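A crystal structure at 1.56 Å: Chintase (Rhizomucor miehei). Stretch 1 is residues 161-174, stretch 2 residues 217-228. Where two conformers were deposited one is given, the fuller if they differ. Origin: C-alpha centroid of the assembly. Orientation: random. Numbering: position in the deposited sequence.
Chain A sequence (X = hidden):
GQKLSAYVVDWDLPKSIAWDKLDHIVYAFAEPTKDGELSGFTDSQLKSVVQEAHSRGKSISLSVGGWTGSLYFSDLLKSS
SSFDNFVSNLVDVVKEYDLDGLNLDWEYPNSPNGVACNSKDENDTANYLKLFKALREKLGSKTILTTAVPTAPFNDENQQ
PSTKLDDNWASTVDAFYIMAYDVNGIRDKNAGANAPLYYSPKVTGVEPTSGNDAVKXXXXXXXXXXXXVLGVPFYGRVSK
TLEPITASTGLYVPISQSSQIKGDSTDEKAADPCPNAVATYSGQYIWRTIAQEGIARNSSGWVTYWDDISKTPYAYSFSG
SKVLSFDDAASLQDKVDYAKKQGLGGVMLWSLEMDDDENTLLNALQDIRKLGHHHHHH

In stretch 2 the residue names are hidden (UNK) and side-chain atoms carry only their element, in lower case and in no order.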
ATOM      1  N   PRO A 161      -9.035   3.419 -16.013  1.00 13.79           N
ATOM      2  CA  PRO A 161      -9.218   4.231 -14.801  1.00 14.05           C
ATOM      3  C   PRO A 161     -10.302   5.287 -14.996  1.00 17.05           C
ATOM      4  O   PRO A 161     -10.336   5.970 -16.031  1.00 15.66           O
ATOM      5  CB  PRO A 161      -7.868   4.925 -14.641  1.00 16.73           C
ATOM      6  CG  PRO A 161      -6.892   3.953 -15.258  1.00 18.89           C
ATOM      7  CD  PRO A 161      -7.626   3.368 -16.443  1.00 18.19           C
ATOM      8  N   SER A 162     -11.183   5.409 -14.011  0.60 15.53           N
ATOM      9  CA  SER A 162     -12.265   6.376 -14.073  0.60 14.69           C
ATOM     10  C   SER A 162     -11.720   7.806 -14.139  0.60 15.20           C
ATOM     11  O   SER A 162     -10.740   8.139 -13.471  0.60 17.53           O
ATOM     12  CB  SER A 162     -13.183   6.186 -12.865  0.60 15.73           C
ATOM     13  OG  SER A 162     -13.795   4.900 -12.890  0.60 15.95           O
ATOM     14  N   THR A 163     -12.338   8.641 -14.973  1.00 16.10           N
ATOM     15  CA  THR A 163     -11.933  10.039 -15.079  1.00 16.76           C
ATOM     16  C   THR A 163     -12.929  10.910 -14.329  1.00 14.73           C
ATOM     17  O   THR A 163     -12.694  12.093 -14.104  1.00 17.18           O
ATOM     18  CB  THR A 163     -11.827  10.500 -16.547  1.00 21.43           C
ATOM     19  OG1 THR A 163     -13.083  10.314 -17.197  1.00 21.68           O
ATOM     20  CG2 THR A 163     -10.756   9.701 -17.282  1.00 21.93           C
ATOM     21  N   LYS A 164     -14.039  10.300 -13.929  1.00 19.12           N
ATOM     22  CA  LYS A 164     -15.068  10.987 -13.157  1.00 17.71           C
ATOM     23  C   LYS A 164     -15.753   9.991 -12.238  1.00 17.21           C
ATOM     24  O   LYS A 164     -16.580   9.200 -12.690  1.00 22.22           O
ATOM     25  CB  LYS A 164     -16.109  11.602 -14.101  1.00 19.99           C
ATOM     26  CG  LYS A 164     -17.382  12.112 -13.422  1.00 32.15           C
ATOM     27  CD  LYS A 164     -17.225  13.523 -12.889  1.00 40.12           C
ATOM     28  CE  LYS A 164     -18.585  14.145 -12.556  1.00 46.58           C
ATOM     29  NZ  LYS A 164     -19.315  13.385 -11.496  1.00 46.94           N
ATOM     30  N   LEU A 165     -15.400  10.012 -10.953  1.00 15.40           N
ATOM     31  CA  LEU A 165     -16.046   9.129  -9.993  1.00 14.24           C
ATOM     32  C   LEU A 165     -17.407   9.669  -9.563  1.00 16.83           C
ATOM     33  O   LEU A 165     -17.581  10.880  -9.389  1.00 17.16           O
ATOM     34  CB  LEU A 165     -15.175   8.956  -8.755  1.00 14.02           C
ATOM     35  CG  LEU A 165     -13.871   8.192  -8.965  1.00 13.63           C
ATOM     36  CD1 LEU A 165     -12.968   8.383  -7.755  1.00 18.23           C
ATOM     37  CD2 LEU A 165     -14.189   6.729  -9.167  1.00 15.18           C
ATOM     38  N   ASP A 166     -18.361   8.750  -9.423  1.00 14.48           N
ATOM     39  CA  ASP A 166     -19.649   8.991  -8.776  1.00 15.15           C
ATOM     40  C   ASP A 166     -19.385   9.798  -7.512  1.00 12.58           C
ATOM     41  O   ASP A 166     -18.523   9.429  -6.709  1.00 14.59           O
ATOM     42  CB  ASP A 166     -20.242   7.618  -8.432  1.00 15.94           C
ATOM     43  CG  ASP A 166     -21.632   7.681  -7.827  1.00 15.97           C
ATOM     44  OD1 ASP A 166     -22.064   8.729  -7.288  1.00 14.69           O
ATOM     45  OD2 ASP A 166     -22.312   6.633  -7.887  1.00 21.82           O
ATOM     46  N   ASP A 167     -20.091  10.908  -7.316  1.00 14.20           N
ATOM     47  CA  ASP A 167     -19.749  11.732  -6.159  1.00 16.49           C
ATOM     48  C   ASP A 167     -20.206  11.121  -4.844  1.00 15.23           C
ATOM     49  O   ASP A 167     -19.918  11.647  -3.775  1.00 17.00           O
ATOM     50  CB  ASP A 167     -20.093  13.232  -6.329  1.00 18.88           C
ATOM     51  CG  ASP A 167     -21.577  13.543  -6.243  1.00 23.50           C
ATOM     52  OD1 ASP A 167     -22.374  12.744  -5.702  1.00 20.15           O
ATOM     53  OD2 ASP A 167     -21.938  14.647  -6.705  1.00 19.65           O
ATOM     54  N   ASN A 168     -20.883   9.979  -4.925  1.00 13.08           N
ATOM     55  CA  ASN A 168     -21.183   9.227  -3.720  1.00 11.07           C
ATOM     56  C   ASN A 168     -19.957   8.522  -3.156  1.00 11.55           C
ATOM     57  O   ASN A 168     -19.976   8.067  -2.017  1.00 12.59           O
ATOM     58  CB  ASN A 168     -22.310   8.233  -3.967  1.00 11.02           C
ATOM     59  CG  ASN A 168     -23.663   8.908  -4.027  1.00 15.82           C
ATOM     60  OD1 ASN A 168     -24.325   9.070  -3.003  1.00 18.08           O
ATOM     61  ND2 ASN A 168     -24.070   9.323  -5.222  1.00 15.60           N
ATOM     62  N   TRP A 169     -18.889   8.431  -3.939  1.00 13.10           N
ATOM     63  CA  TRP A 169     -17.642   7.911  -3.383  1.00 11.41           C
ATOM     64  C   TRP A 169     -17.171   8.826  -2.265  1.00 13.30           C
ATOM     65  O   TRP A 169     -16.976   8.391  -1.136  1.00 12.20           O
ATOM     66  CB  TRP A 169     -16.568   7.769  -4.470  1.00 12.19           C
ATOM     67  CG  TRP A 169     -16.616   6.446  -5.166  1.00 12.02           C
ATOM     68  CD1 TRP A 169     -17.043   6.196  -6.440  1.00 14.32           C
ATOM     69  CD2 TRP A 169     -16.205   5.189  -4.621  1.00 12.99           C
ATOM     70  NE1 TRP A 169     -16.934   4.850  -6.717  1.00 15.24           N
ATOM     71  CE2 TRP A 169     -16.414   4.211  -5.621  1.00 13.55           C
ATOM     72  CE3 TRP A 169     -15.688   4.791  -3.386  1.00 14.55           C
ATOM     73  CZ2 TRP A 169     -16.123   2.862  -5.418  1.00 12.14           C
ATOM     74  CZ3 TRP A 169     -15.386   3.453  -3.186  1.00 15.14           C
ATOM     75  CH2 TRP A 169     -15.613   2.501  -4.195  1.00 11.88           C
ATOM     76  N   ALA A 170     -17.007  10.103  -2.580  1.00 12.95           N
ATOM     77  CA  ALA A 170     -16.495  11.055  -1.601  1.00 14.51           C
ATOM     78  C   ALA A 170     -17.476  11.258  -0.445  1.00 14.25           C
ATOM     79  O   ALA A 170     -17.062  11.493   0.687  1.00 13.53           O
ATOM     80  CB  ALA A 170     -16.172  12.389  -2.273  1.00 15.88           C
ATOM     81  N   SER A 171     -18.777  11.155  -0.710  1.00 15.35           N
ATOM     82  CA  SER A 171     -19.736  11.386   0.367  1.00 12.59           C
ATOM     83  C   SER A 171     -19.960  10.183   1.283  1.00 13.44           C
ATOM     84  O   SER A 171     -20.584  10.307   2.337  1.00 14.02           O
ATOM     85  CB  SER A 171     -21.073  11.897  -0.180  1.00 12.47           C
ATOM     86  OG  SER A 171     -21.740  10.886  -0.915  1.00 14.20           O
ATOM     87  N   THR A 172     -19.425   9.026   0.903  1.00 13.18           N
ATOM     88  CA  THR A 172     -19.663   7.806   1.669  1.00 13.37           C
ATOM     89  C   THR A 172     -18.407   7.339   2.372  1.00 15.09           C
ATOM     90  O   THR A 172     -18.454   6.919   3.526  1.00 13.18           O
ATOM     91  CB  THR A 172     -20.155   6.661   0.760  1.00 13.21           C
ATOM     92  OG1 THR A 172     -21.336   7.083   0.064  1.00 13.30           O
ATOM     93  CG2 THR A 172     -20.483   5.417   1.581  1.00 13.42           C
ATOM     94  N   VAL A 173     -17.286   7.418   1.667  1.00 11.70           N
ATOM     95  CA  VAL A 173     -16.022   6.887   2.164  1.00 10.63           C
ATOM     96  C   VAL A 173     -15.218   7.986   2.841  1.00 13.93           C
ATOM     97  O   VAL A 173     -15.075   9.085   2.299  1.00 15.44           O
ATOM     98  CB  VAL A 173     -15.209   6.258   1.003  1.00 11.15           C
ATOM     99  CG1 VAL A 173     -13.809   5.829   1.478  1.00 13.57           C
ATOM    100  CG2 VAL A 173     -15.970   5.077   0.414  1.00 15.29           C
ATOM    101  N   ASP A 174     -14.692   7.700   4.027  1.00 13.05           N
ATOM    102  CA  ASP A 174     -13.983   8.726   4.770  1.00 11.86           C
ATOM    103  C   ASP A 174     -12.640   9.098   4.154  1.00 14.55           C
ATOM    104  O   ASP A 174     -12.294  10.274   4.084  1.00 16.01           O
ATOM    105  CB  ASP A 174     -13.797   8.295   6.230  1.00 12.84           C
ATOM    106  CG  ASP A 174     -15.113   8.161   6.945  1.00 19.01           C
ATOM    107  OD1 ASP A 174     -15.876   9.155   6.963  1.00 23.61           O
ATOM    108  OD2 ASP A 174     -15.418   7.055   7.436  1.00 15.27           O
ATOM    109  N   UNK A 217      -4.399  12.644 -10.082  1.00 14.84           N
ATOM    110  CA  UNK A 217      -5.391  11.850 -10.800  1.00 13.97           C
ATOM    111  C   UNK A 217      -6.646  11.631  -9.964  1.00 15.46           C
ATOM    112  O   UNK A 217      -7.762  11.728 -10.472  1.00 16.61           O
ATOM    113  c   UNK A 217      -4.806  10.516 -11.237  1.00 14.82           C
ATOM    114  N   UNK A 218      -6.466  11.360  -8.670  1.00 15.05           N
ATOM    115  CA  UNK A 218      -7.600  11.109  -7.782  1.00 12.98           C
ATOM    116  C   UNK A 218      -8.405  12.398  -7.507  1.00 16.28           C
ATOM    117  O   UNK A 218      -9.617  12.349  -7.418  1.00 15.62           O
ATOM    118  c   UNK A 218      -9.292   5.464  -6.318  1.00 10.66           C
ATOM    119  c   UNK A 218      -9.357   7.825  -6.229  1.00 14.35           C
ATOM    120  c   UNK A 218      -7.343   6.630  -6.727  1.00 12.87           C
ATOM    121  c   UNK A 218      -5.835   8.242  -6.994  1.00 14.27           C
ATOM    122  c   UNK A 218      -7.246  10.349  -6.526  1.00 14.68           C
ATOM    123  n   UNK A 218      -6.027   6.910  -6.996  1.00 15.09           N
ATOM    124  c   UNK A 218      -7.046   8.898  -6.695  1.00 10.53           C
ATOM    125  c   UNK A 218      -8.002   7.854  -6.517  1.00 13.92           C
ATOM    126  c   UNK A 218      -9.968   6.679  -6.131  1.00 12.11           C
ATOM    127  c   UNK A 218      -7.979   5.445  -6.633  1.00 11.76           C
ATOM    128  N   UNK A 219      -7.705  13.497  -7.418  1.00 14.89           N
ATOM    129  CA  UNK A 219      -8.395  14.777  -7.247  1.00 16.59           C
ATOM    130  C   UNK A 219      -9.171  15.121  -8.519  1.00 16.94           C
ATOM    131  O   UNK A 219     -10.339  15.539  -8.458  1.00 15.02           O
ATOM    132  c   UNK A 219      -5.769  16.731  -5.098  1.00 14.88           C
ATOM    133  c   UNK A 219      -8.126  17.284  -6.945  1.00 18.24           C
ATOM    134  c   UNK A 219      -7.419  15.924  -6.886  1.00 14.66           C
ATOM    135  c   UNK A 219      -6.838  15.722  -5.476  1.00 14.65           C
ATOM    136  N   UNK A 220      -8.537  14.923  -9.672  1.00 16.11           N
ATOM    137  CA  UNK A 220      -9.183  15.237 -10.949  1.00 14.51           C
ATOM    138  C   UNK A 220     -10.459  14.422 -11.167  1.00 17.54           C
ATOM    139  O   UNK A 220     -11.404  14.890 -11.812  1.00 19.39           O
ATOM    140  c   UNK A 220      -8.217  15.036 -12.108  1.00 18.61           C
ATOM    141  N   UNK A 221     -10.495  13.215 -10.613  1.00 15.01           N
ATOM    142  CA  UNK A 221     -11.657  12.341 -10.758  1.00 14.96           C
ATOM    143  C   UNK A 221     -12.737  12.593  -9.706  1.00 14.17           C
ATOM    144  O   UNK A 221     -13.796  11.966  -9.748  1.00 15.86           O
ATOM    145  c   UNK A 221     -11.231  10.878 -10.750  1.00 15.90           C
ATOM    146  N   UNK A 222     -12.474  13.492  -8.763  1.00 16.10           N
ATOM    147  CA  UNK A 222     -13.520  13.954  -7.861  1.00 15.00           C
ATOM    148  C   UNK A 222     -13.292  13.798  -6.367  1.00 14.39           C
ATOM    149  O   UNK A 222     -14.112  14.235  -5.570  1.00 15.94           O
ATOM    150  N   UNK A 223     -12.191  13.182  -5.956  1.00 13.52           N
ATOM    151  CA  UNK A 223     -11.977  13.037  -4.521  1.00 12.93           C
ATOM    152  C   UNK A 223     -11.264  14.271  -3.979  1.00 14.78           C
ATOM    153  O   UNK A 223     -10.176  14.611  -4.446  1.00 16.93           O
ATOM    154  c   UNK A 223     -11.789  10.537  -4.814  1.00 14.62           C
ATOM    155  c   UNK A 223     -13.280  10.336  -4.508  1.00 16.82           C
ATOM    156  c   UNK A 223     -11.045  11.636  -2.668  1.00 13.91           C
ATOM    157  c   UNK A 223     -11.157  11.782  -4.180  1.00 10.33           C
ATOM    158  N   UNK A 224     -11.878  14.963  -3.001  1.00 14.80           N
ATOM    159  CA  UNK A 224     -11.199  16.137  -2.444  1.00 13.73           C
ATOM    160  C   UNK A 224      -9.880  15.750  -1.787  1.00 17.20           C
ATOM    161  O   UNK A 224      -9.767  14.651  -1.227  1.00 15.54           O
ATOM    162  c   UNK A 224     -12.184  16.644  -1.390  1.00 19.23           C
ATOM    163  c   UNK A 224     -13.528  16.137  -1.865  1.00 17.45           C
ATOM    164  c   UNK A 224     -13.217  14.774  -2.420  1.00 15.38           C
ATOM    165  N   UNK A 225      -8.896  16.641  -1.856  1.00 13.86           N
ATOM    166  CA  UNK A 225      -7.563  16.340  -1.346  1.00 13.87           C
ATOM    167  C   UNK A 225      -7.576  15.912   0.116  1.00 14.17           C
ATOM    168  O   UNK A 225      -6.788  15.047   0.525  1.00 15.74           O
ATOM    169  c   UNK A 225      -6.646  17.546  -1.541  1.00 17.03           C
ATOM    170  N   UNK A 226      -8.463  16.507   0.912  1.00 14.82           N
ATOM    171  CA  UNK A 226      -8.483  16.222   2.341  1.00 15.83           C
ATOM    172  C   UNK A 226      -8.931  14.792   2.642  1.00 14.40           C
ATOM    173  O   UNK A 226      -8.759  14.305   3.758  1.00 15.58           O
ATOM    174  c   UNK A 226      -9.352  17.241   3.084  1.00 17.03           C
ATOM    175  o   UNK A 226     -11.528  19.513   2.766  1.00 42.71           O
ATOM    176  c   UNK A 226     -10.798  17.245   2.677  1.00 23.53           C
ATOM    177  o   UNK A 226     -12.200  18.162   4.364  1.00 45.85           O
ATOM    178  c   UNK A 226     -11.564  18.389   3.314  1.00 36.11           C
ATOM    179  N   UNK A 227      -9.493  14.114   1.645  1.00 14.62           N
ATOM    180  CA  UNK A 227      -9.873  12.716   1.827  1.00 14.12           C
ATOM    181  C   UNK A 227      -8.856  11.768   1.214  1.00 14.91           C
ATOM    182  O   UNK A 227      -9.067  10.558   1.205  1.00 14.17           O
ATOM    183  c   UNK A 227     -11.255  12.439   1.238  1.00 15.78           C
ATOM    184  c   UNK A 227     -12.374  13.093   2.014  1.00 14.74           C
ATOM    185  c   UNK A 227     -13.720  12.864   1.387  1.00 14.75           C
ATOM    186  o   UNK A 227     -14.263  13.753   0.724  1.00 17.46           O
ATOM    187  n   UNK A 227     -14.270  11.664   1.574  1.00 15.28           N
ATOM    188  N   UNK A 228      -7.769  12.316   0.683  1.00 11.78           N
ATOM    189  CA  UNK A 228      -6.697  11.478   0.151  1.00 13.19           C
ATOM    190  C   UNK A 228      -5.597  11.343   1.186  1.00 14.29           C
ATOM    191  O   UNK A 228      -5.253  12.298   1.882  1.00 13.24           O
ATOM    192  c   UNK A 228      -7.101  12.110  -2.306  1.00 12.28           C
ATOM    193  c   UNK A 228      -6.125  12.063  -1.135  1.00 13.05           C
ATOM    194  c   UNK A 228      -7.534  10.696  -2.722  1.00 15.44           C
ATOM    195  c   UNK A 228      -6.459  12.832  -3.468  1.00 15.52           C
TER
HETATM  196  O   HOH W   1     -13.982  14.471 -12.639  1.00 30.17           O

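Position 217 carries a single side-chain carbon, set sideways and out of contact with stretch 1; one carbon means alanine, Ala217, a residue at home in a helix. Position 218 has one carbon leading to fused five- and six-membered rings that hold eight carbons and one nitrogen. Only tryptophan has this indole, so it is Trp218. Its CA-to-CB bond points away, yet the ring comes nearer, and CZ3 lies 3.8 Å from Leu165 CD1, a broad apolar surface for the leucine; NE1 is hydrogen-bonded elsewhere in the structure.

Position 219 has four carbons, forked at the first, with one arm two carbons long: Ile219, out of reach of stretch 1. Position 220 has one carbon, Ala220. Its contribution is its backbone: a water donates to Ala220 O (2.7 Å) and to Thr163 O (3.1 Å), joining two carbonyls that cannot bond each other directly.

Position 221 again shows one carbon, but buried and pointing toward stretch 1, its CB 3.9 Å from Ser162 O and 4.2 Å from Leu165 CG. This is Ala221, whose small methyl suits so close a backbone approach, with CA only 4.4 Å from Lys164 CA. Position 222 has no side-chain atoms and is Gly222. Its phi of 123° closes a Schellman motif, and a CB here would be jammed against the preceding carbonyl oxygen.

Position 223 has four carbons, forked at the first with one longer arm: Ile223. That arm brings CD1 to 3.8 Å from Leu165 CD1 and 4.2 Å from Ala170 CB. At 224, three carbons close a ring onto the backbone nitrogen, giving Pro224, with CD 3.8 Å from Ala170 CB. Position 225, with one carbon, is Ala225, beyond reach. Position 226 has three carbons, the last bearing two oxygens: Glu226, exposed and free of stretch 1.

Position 227 has three carbons, the third carrying one oxygen and one nitrogen. The nitrogen faces carbonyls that need a donor, as an amide provides: this is Gln227, its NE2 donating to Ala170 O at 2.9 Å and weakly to Asp174 O at 3.5 Å. Position 228 has four carbons forked at the second, Leu228, buried but not touching stretch 1.

The contact is thus pinned at two places. Leu165 N donates to Ala221 O (2.8 Å) where the helix ends, and Gln227 reaches the carbonyls farther along stretch 1. Between these polar ties, Leu165 and Ala170 pack against the apolar side chains of stretch 2.

Stretch 2 217-228: AWIAAGIPAEQL
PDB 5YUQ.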